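2-keto-3-deoxygluconate kinase (Thermotoga maritima, PDB 2AFB) probably catalyses the ATP-dependent phosphorylation of 2-keto-3-deoxygluconate, as a sugar kinase of the pfkB family in the ribokinase clan. Local coordinates at residues A46-V50 with H143-T148. Residue numbers count along the deposited sequence, not the author numbering.
Sequences AEANV and HFSGIT
Residues 46-50 form the first turn of helix 46-56, with a hydrogen bond from Val50 N to Ala46 O (3.2 Å). Residues 143-145 end strand 139-145 in extended conformation. A type I beta turn from Ser145 to Thr148 follows, closed by the hydrogen bond from Thr148 N to Ser145 O (3.2 Å). The helix and strand segments run roughly antiparallel, with 151° between their N-to-C directions and axes 8.3 Å apart. Glu47 CA lies 6.2 Å from Phe144 CA.

Ala46 CB packs on Ile147 CD1 at 3.9 Å. Glu47 is the hub of the contact. Its chi1 is m and its chi2 is near 90°, which bends the carboxylate over the strand end. Glu47 OE2 accepts from Ser145 OG (2.8 Å), from Thr148 OG1 (2.7 Å) and weakly from Ser145 N (3.0 Å). A water donates to Glu47 OE1 (2.6 Å) and to Thr148 OG1 (2.9 Å). Ser145 OG also accepts from Ile147 N (3.2 Å), making an ST turn. One buried acid thus ties the helix start to the turn. One helical turn on, Val50 CG2 meets His143 NE2 at 3.9 Å, while His143 ND1 is hydrogen-bonded to Ser174 OG.

The arrangement belongs to the alpha/beta core of the ribokinase fold, at the C-terminal end of a central parallel strand. Strand 139-145 runs between strands 14-18 and 172-176. Helix 290-304 packs against Val50 and His143; helix 155-169 covers Phe144 and Thr148.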
loop_
_atom_site.group_PDB
_atom_site.type_symbol
_atom_site.label_atom_id
_atom_site.label_comp_id
_atom_site.label_asym_id
_atom_site.label_seq_id
_atom_site.Cartn_x
_atom_site.Cartn_y
_atom_site.Cartn_z
ATOM N N ALA A 46 -5.358 17.103 -21.603
ATOM C CA ALA A 46 -6.583 17.929 -21.786
ATOM C C ALA A 46 -7.604 17.298 -22.758
ATOM O O ALA A 46 -8.750 16.984 -22.378
ATOM C CB ALA A 46 -6.193 19.337 -22.269
ATOM N N GLU A 47 -7.155 17.056 -23.984
ATOM C CA GLU A 47 -8.016 16.468 -25.012
ATOM C C GLU A 47 -8.295 14.982 -24.806
ATOM O O GLU A 47 -9.405 14.519 -25.103
ATOM C CB GLU A 47 -7.501 16.765 -26.428
ATOM C CG GLU A 47 -7.182 18.265 -26.683
ATOM C CD GLU A 47 -5.719 18.641 -26.381
ATOM O OE1 GLU A 47 -4.980 17.861 -25.696
ATOM O OE2 GLU A 47 -5.314 19.722 -26.833
ATOM N N ALA A 48 -7.378 14.250 -24.178
ATOM C CA ALA A 48 -7.675 12.863 -23.811
ATOM C C ALA A 48 -8.786 12.803 -22.780
ATOM O O ALA A 48 -9.651 11.950 -22.859
ATOM C CB ALA A 48 -6.440 12.072 -23.332
ATOM N N ASN A 49 -8.750 13.715 -21.827
ATOM C CA ASN A 49 -9.720 13.764 -20.766
ATOM C C ASN A 49 -11.139 14.062 -21.325
ATOM O O ASN A 49 -12.152 13.499 -20.870
ATOM C CB ASN A 49 -9.331 14.814 -19.738
ATOM C CG ASN A 49 -7.948 14.584 -19.075
ATOM O OD1 ASN A 49 -7.366 13.500 -19.119
ATOM N ND2 ASN A 49 -7.443 15.640 -18.436
ATOM N N VAL A 50 -11.194 14.889 -22.346
ATOM C CA VAL A 50 -12.456 15.213 -23.034
ATOM C C VAL A 50 -13.011 13.975 -23.716
ATOM O O VAL A 50 -14.204 13.651 -23.600
ATOM C CB VAL A 50 -12.259 16.374 -24.042
ATOM C CG1 VAL A 50 -13.547 16.627 -24.848
ATOM C CG2 VAL A 50 -11.838 17.611 -23.312
ATOM N N HIS A 143 -12.599 18.368 -31.406
ATOM C CA HIS A 143 -12.139 19.167 -30.275
ATOM C C HIS A 143 -10.608 19.209 -30.154
ATOM O O HIS A 143 -9.965 18.174 -30.269
ATOM C CB HIS A 143 -12.746 18.647 -28.957
ATOM C CG HIS A 143 -12.307 19.437 -27.779
ATOM N ND1 HIS A 143 -12.779 20.705 -27.530
ATOM C CD2 HIS A 143 -11.356 19.189 -26.844
ATOM C CE1 HIS A 143 -12.182 21.178 -26.450
ATOM N NE2 HIS A 143 -11.288 20.289 -26.039
ATOM N N PHE A 144 -10.044 20.411 -29.918
ATOM C CA PHE A 144 -8.603 20.591 -29.639
ATOM C C PHE A 144 -8.453 21.643 -28.572
ATOM O O PHE A 144 -9.436 22.343 -28.256
ATOM C CB PHE A 144 -7.747 20.962 -30.894
ATOM C CG PHE A 144 -8.020 22.350 -31.477
ATOM C CD1 PHE A 144 -9.175 22.606 -32.220
ATOM C CD2 PHE A 144 -7.106 23.382 -31.305
ATOM C CE1 PHE A 144 -9.404 23.871 -32.750
ATOM C CE2 PHE A 144 -7.328 24.617 -31.801
ATOM C CZ PHE A 144 -8.483 24.875 -32.526
ATOM N N SER A 145 -7.247 21.716 -27.973
ATOM C CA SER A 145 -6.942 22.790 -27.038
ATOM C C SER A 145 -5.644 23.530 -27.372
ATOM O O SER A 145 -4.774 23.001 -28.080
ATOM C CB SER A 145 -6.886 22.263 -25.622
ATOM O OG SER A 145 -5.553 22.005 -25.257
ATOM N N GLY A 146 -5.506 24.748 -26.835
ATOM C CA GLY A 146 -4.289 25.578 -27.050
ATOM C C GLY A 146 -2.989 25.060 -26.411
ATOM O O GLY A 146 -1.894 25.603 -26.614
ATOM N N ILE A 147 -3.095 24.007 -25.622
ATOM C CA ILE A 147 -1.918 23.359 -25.101
ATOM C C ILE A 147 -1.112 22.736 -26.233
ATOM O O ILE A 147 0.112 22.695 -26.163
ATOM C CB ILE A 147 -2.309 22.283 -24.077
ATOM C CG1 ILE A 147 -2.608 22.956 -22.740
ATOM C CG2 ILE A 147 -1.188 21.270 -23.880
ATOM C CD1 ILE A 147 -3.567 22.206 -21.920
ATOM N N THR A 148 -1.780 22.265 -27.280
ATOM C CA THR A 148 -1.121 21.443 -28.303
ATOM C C THR A 148 -0.185 22.119 -29.338
ATOM O O THR A 148 0.889 21.639 -29.589
ATOM C CB THR A 148 -2.187 20.612 -29.017
ATOM O OG1 THR A 148 -2.849 19.834 -28.022
ATOM C CG2 THR A 148 -1.542 19.660 -29.999
HETATM O O HOH W 1 -2.367 18.247 -25.687
#